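Local coordinates for putative NADP oxidoreductase BF3122 (Bacteroides fragilis, PDB 3D1L) that is a putative NADP-dependent oxidoreductase, probably binding its dinucleotide in a Rossmann-type domain related to F420-dependent NADP oxidoreductases, at the interface of chains A and B. Coordinates in Å, arbitrary orientation; residue numbers count along the deposited sequence, not the author numbering. Chains: chain A/B, Putative NADP oxidoreductase BF3122.

Contacts 1 and 2 belong to one two-fold symmetric interface and lie about 25 Å apart between the centres of their C-alpha atoms. They share no residue. In contact 1, helix 168-198 of chain A, with strands 139-143 and 163-165, meets the end of the same helix in chain B and the segment up to 3-10 helix 203-206. Contact 2 sets helix 207-219 of chain A, which in each chain follows that 3-10 helix, with helix 222-225 and the next loop, against chain B residues 125-127 and the start of helix 20-31. Their recurrence with chains exchanged suggests a dimer, although the crystal assembly alone does not prove it.

Contact 1: the interface of chains A and B. Residues chain A 140, 165, 170, 173-174, 177; chain B 196, 199, 201, 205.
A:Gln170 and B:Tyr199 run antiparallel alongside one another, and a polar link forms between them, in a subunit interface where helix 168-198 of chain A packs on the C-terminal end of its counterpart and the following loop in chain B. The side-chain amide NE2 of A:Gln170 donates to the backbone O of B:Tyr199 at 2.9 Å, with 168° at the hydrogen. The acceptor lies almost in the plane of the amide, whereas the donor stands 38° above the carbonyl plane, away from a lone-pair direction. On the chain A side, the hydroxyl OG of A:Ser173 is turned back to its own helix (chi1 84°, between the backbone N and the carbonyl carbon) and donates to A:Gln170 O at 2.7 Å.

Beside this bond, A:Ser173 CB lies over one face of the B:Tyr199 ring, 3.8 Å from the centroid and displaced toward the rim, a CH-pi contact.

Apolar packing surrounds these bonds. One branch of A:Leu174, CD2, meets CG2 of B:Val205 at 3.8 Å and methyls of B:Leu201 and B:Leu196 slightly farther. The other branch, CD1, sits 3.4 Å above the plane of the A:Phe140 ring, over its centre, bracing that ring from within chain A. B:Leu196 also packs on A:Ala177 CB. The B:Leu201 methyls pack beside backbone carbonyls, CD1 near A:Gln170 O and CD2 near A:Asp165 O. A:Phe140 CZ touches B:Val205 CG1 at 3.8 Å.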
loop_
_atom_site.group_PDB
_atom_site.type_symbol
_atom_site.label_atom_id
_atom_site.label_comp_id
_atom_site.label_asym_id
_atom_site.label_seq_id
_atom_site.Cartn_x
_atom_site.Cartn_y
_atom_site.Cartn_z
ATOM N N PHE A 140 3.762 12.280 16.413
ATOM C CA PHE A 140 2.637 11.982 17.280
ATOM C C PHE A 140 2.862 12.592 18.658
ATOM O O PHE A 140 3.864 12.280 19.324
ATOM C CB PHE A 140 2.383 10.477 17.313
ATOM C CG PHE A 140 2.196 9.898 15.949
ATOM C CD1 PHE A 140 0.952 9.954 15.326
ATOM C CD2 PHE A 140 3.276 9.359 15.256
ATOM C CE1 PHE A 140 0.778 9.456 14.040
ATOM C CE2 PHE A 140 3.117 8.861 13.964
ATOM C CZ PHE A 140 1.862 8.905 13.357
ATOM N N ASP A 165 -2.283 14.377 17.176
ATOM C CA ASP A 165 -2.533 13.946 18.545
ATOM C C ASP A 165 -2.596 12.413 18.587
ATOM O O ASP A 165 -3.247 11.782 17.741
ATOM C CB ASP A 165 -3.877 14.500 19.030
ATOM C CG ASP A 165 -3.845 15.987 19.267
ATOM O OD1 ASP A 165 -3.160 16.442 20.214
ATOM O OD2 ASP A 165 -4.517 16.712 18.515
ATOM N N GLN A 170 -3.590 4.988 20.923
ATOM C CA GLN A 170 -3.425 5.402 19.537
ATOM C C GLN A 170 -2.033 5.071 19.012
ATOM O O GLN A 170 -1.885 4.699 17.854
ATOM C CB GLN A 170 -3.685 6.903 19.392
ATOM C CG GLN A 170 -5.131 7.281 19.559
ATOM C CD GLN A 170 -5.342 8.780 19.606
ATOM O OE1 GLN A 170 -5.006 9.438 20.594
ATOM N NE2 GLN A 170 -5.934 9.328 18.545
ATOM N N SER A 173 -1.872 1.446 18.200
ATOM C CA SER A 173 -2.578 1.176 16.957
ATOM C C SER A 173 -1.708 1.399 15.708
ATOM O O SER A 173 -1.880 0.701 14.700
ATOM C CB SER A 173 -3.909 1.947 16.877
ATOM O OG SER A 173 -3.716 3.263 16.396
ATOM N N LEU A 174 -0.779 2.352 15.777
ATOM C CA LEU A 174 0.189 2.566 14.690
ATOM C C LEU A 174 1.012 1.310 14.441
ATOM O O LEU A 174 1.195 0.883 13.293
ATOM C CB LEU A 174 1.123 3.755 14.987
ATOM C CG LEU A 174 0.568 5.186 15.057
ATOM C CD1 LEU A 174 1.597 6.117 15.685
ATOM C CD2 LEU A 174 0.149 5.712 13.683
ATOM N N ALA A 177 -1.025 -1.388 13.032
ATOM C CA ALA A 177 -1.315 -1.084 11.646
ATOM C C ALA A 177 -0.104 -1.363 10.764
ATOM O O ALA A 177 -0.255 -1.853 9.641
ATOM C CB ALA A 177 -1.794 0.363 11.512
ATOM N N LEU B 196 -6.832 2.473 11.916
ATOM C CA LEU B 196 -6.387 3.837 12.172
ATOM C C LEU B 196 -7.573 4.794 12.363
ATOM O O LEU B 196 -7.520 5.670 13.227
ATOM C CB LEU B 196 -5.420 4.319 11.075
ATOM C CG LEU B 196 -4.020 3.676 11.030
ATOM C CD1 LEU B 196 -3.331 3.879 9.690
ATOM C CD2 LEU B 196 -3.120 4.154 12.163
ATOM N N TYR B 199 -9.139 4.744 15.697
ATOM C CA TYR B 199 -8.298 5.516 16.629
ATOM C C TYR B 199 -8.020 6.930 16.130
ATOM O O TYR B 199 -6.994 7.521 16.472
ATOM C CB TYR B 199 -6.980 4.790 16.865
ATOM C CG TYR B 199 -7.143 3.567 17.710
ATOM C CD1 TYR B 199 -7.084 3.654 19.102
ATOM C CD2 TYR B 199 -7.381 2.332 17.130
ATOM C CE1 TYR B 199 -7.252 2.533 19.897
ATOM C CE2 TYR B 199 -7.546 1.198 17.914
ATOM C CZ TYR B 199 -7.489 1.306 19.298
ATOM O OH TYR B 199 -7.646 0.186 20.089
ATOM N N LEU B 201 -6.944 8.403 13.483
ATOM C CA LEU B 201 -5.673 8.643 12.817
ATOM C C LEU B 201 -5.875 8.389 11.334
ATOM O O LEU B 201 -6.629 7.473 10.962
ATOM C CB LEU B 201 -4.577 7.740 13.386
ATOM C CG LEU B 201 -4.044 8.088 14.779
ATOM C CD1 LEU B 201 -3.178 6.958 15.316
ATOM C CD2 LEU B 201 -3.282 9.407 14.775
ATOM N N VAL B 205 -0.449 8.033 7.217
ATOM C CA VAL B 205 0.772 7.819 8.014
ATOM C C VAL B 205 1.474 6.499 7.649
ATOM O O VAL B 205 2.614 6.248 8.053
ATOM C CB VAL B 205 0.509 7.858 9.571
ATOM C CG1 VAL B 205 -0.005 9.210 10.008
ATOM C CG2 VAL B 205 -0.443 6.724 10.040
#

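Contact 2: the interface of chains A and B. Residues chain A 212-213, 216, 225, 227; chain B 20, 125-127.
A:Lys216 meets B:Thr125 tip to tip because CG of the lysine is anti to its backbone N (chi1 -157°) and the rest of its chain is extended. The threonine hydroxyl is also anti to its backbone N (chi1 177°). They form part of a polar subunit contact between helix 207-219 and the loop around A:Thr227 in one chain and loop 125-127 of the other. The side-chain amino nitrogen NZ of A:Lys216 donates to OG1 of B:Thr125 at 2.7 Å. It also donates to A:Ala225 O at 3.0 Å, in the carbonyl plane and on a lone pair. This bond within chain A, to the end of helix 222-225, helps hold the amino nitrogen facing chain B. The hydroxyl of B:Ser127 lies near the same nitrogen, but its position is doubtful because it crowds the lysine CE.

The methyl of B:Thr125 points away from NZ toward helix 207-219. Its CG2 packs against CG of A:Glu212 at 3.7 Å. The threonine side chain runs at about a right angle to that of A:Thr213, whose OG1 lies near the same methyl.

Water 2 joins the carboxylate OE2 of A:Glu212 at 2.6 Å to the backbone O of B:Thr125. A direct bond between the hydroxyls of A:Thr227 and B:Thr125 is weak. Both threonines line sites that hold 2-mercapto-propion aldehyde, which may come from crystallisation. Water 1, 3.1 Å from A:Thr227 OG1, completes a long bridge to B:Phe126 N at 3.3 Å, with 161° at the amide hydrogen.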
loop_
_atom_site.group_PDB
_atom_site.type_symbol
_atom_site.label_atom_id
_atom_site.label_comp_id
_atom_site.label_asym_id
_atom_site.label_seq_id
_atom_site.Cartn_x
_atom_site.Cartn_y
_atom_site.Cartn_z
ATOM N N GLU A 212 2.670 -0.626 -8.415
ATOM C CA GLU A 212 1.442 0.117 -8.690
ATOM C C GLU A 212 0.410 -0.037 -7.569
ATOM O O GLU A 212 -0.302 0.905 -7.268
ATOM C CB GLU A 212 0.836 -0.290 -10.048
ATOM C CG GLU A 212 -0.502 0.343 -10.353
ATOM C CD GLU A 212 -0.443 1.864 -10.400
ATOM O OE1 GLU A 212 0.680 2.422 -10.549
ATOM O OE2 GLU A 212 -1.527 2.504 -10.293
ATOM N N THR A 213 0.336 -1.222 -6.958
ATOM C CA THR A 213 -0.537 -1.461 -5.797
ATOM C C THR A 213 -0.222 -0.489 -4.680
ATOM O O THR A 213 -1.136 0.051 -4.047
ATOM C CB THR A 213 -0.446 -2.962 -5.299
ATOM O OG1 THR A 213 -0.978 -3.773 -6.326
ATOM C CG2 THR A 213 -1.270 -3.224 -4.032
ATOM N N LYS A 216 -0.881 3.456 -6.032
ATOM C CA LYS A 216 -2.308 3.728 -6.136
ATOM C C LYS A 216 -2.887 4.318 -4.853
ATOM O O LYS A 216 -3.708 5.229 -4.906
ATOM C CB LYS A 216 -3.011 2.414 -6.455
ATOM C CG LYS A 216 -4.352 2.510 -7.127
ATOM C CD LYS A 216 -4.753 1.093 -7.493
ATOM C CE LYS A 216 -6.149 1.047 -7.954
ATOM N NZ LYS A 216 -6.547 -0.348 -8.232
ATOM N N ALA A 225 -9.452 1.729 -3.881
ATOM C CA ALA A 225 -8.411 1.166 -4.711
ATOM C C ALA A 225 -8.599 -0.350 -4.854
ATOM O O ALA A 225 -8.039 -0.978 -5.745
ATOM C CB ALA A 225 -7.056 1.506 -4.145
ATOM N N THR A 227 -9.639 -3.930 -5.858
ATOM C CA THR A 227 -10.117 -4.551 -7.102
ATOM C C THR A 227 -10.115 -6.057 -6.916
ATOM O O THR A 227 -9.746 -6.544 -5.849
ATOM C CB THR A 227 -9.255 -4.149 -8.355
ATOM O OG1 THR A 227 -7.893 -4.571 -8.182
ATOM C CG2 THR A 227 -9.266 -2.651 -8.559
ATOM N N ASN B 20 -13.085 -0.902 -14.962
ATOM C CA ASN B 20 -11.761 -0.326 -14.630
ATOM C C ASN B 20 -10.679 -0.611 -15.649
ATOM O O ASN B 20 -10.043 0.309 -16.152
ATOM C CB ASN B 20 -11.280 -0.783 -13.254
ATOM C CG ASN B 20 -12.168 -0.297 -12.125
ATOM O OD1 ASN B 20 -12.954 0.628 -12.284
ATOM N ND2 ASN B 20 -12.045 -0.937 -10.974
ATOM N N THR B 125 -3.323 -3.703 -11.511
ATOM C CA THR B 125 -4.453 -3.245 -10.749
ATOM C C THR B 125 -4.945 -1.952 -11.430
ATOM O O THR B 125 -4.154 -1.032 -11.701
ATOM C CB THR B 125 -4.069 -3.106 -9.263
ATOM O OG1 THR B 125 -5.160 -2.597 -8.513
ATOM C CG2 THR B 125 -2.857 -2.216 -9.069
ATOM N N PHE B 126 -6.233 -1.899 -11.757
ATOM C CA PHE B 126 -6.780 -0.738 -12.508
ATOM C C PHE B 126 -7.888 -0.084 -11.723
ATOM O O PHE B 126 -8.650 -0.757 -11.058
ATOM C CB PHE B 126 -7.370 -1.170 -13.856
ATOM C CG PHE B 126 -6.353 -1.652 -14.851
ATOM C CD1 PHE B 126 -5.456 -0.762 -15.451
ATOM C CD2 PHE B 126 -6.297 -2.986 -15.196
ATOM C CE1 PHE B 126 -4.552 -1.196 -16.371
ATOM C CE2 PHE B 126 -5.380 -3.428 -16.126
ATOM C CZ PHE B 126 -4.511 -2.538 -16.715
ATOM N N SER B 127 -7.982 1.229 -11.806
ATOM C CA SER B 127 -9.088 1.967 -11.210
ATOM C C SER B 127 -9.388 3.077 -12.188
ATOM O O SER B 127 -8.486 3.556 -12.867
ATOM C CB SER B 127 -8.706 2.567 -9.850
ATOM O OG SER B 127 -8.598 1.563 -8.844
HETATM O O HOH W 1 -7.768 -4.749 -11.317
HETATM O O HOH W 2 -3.866 1.514 -10.777
#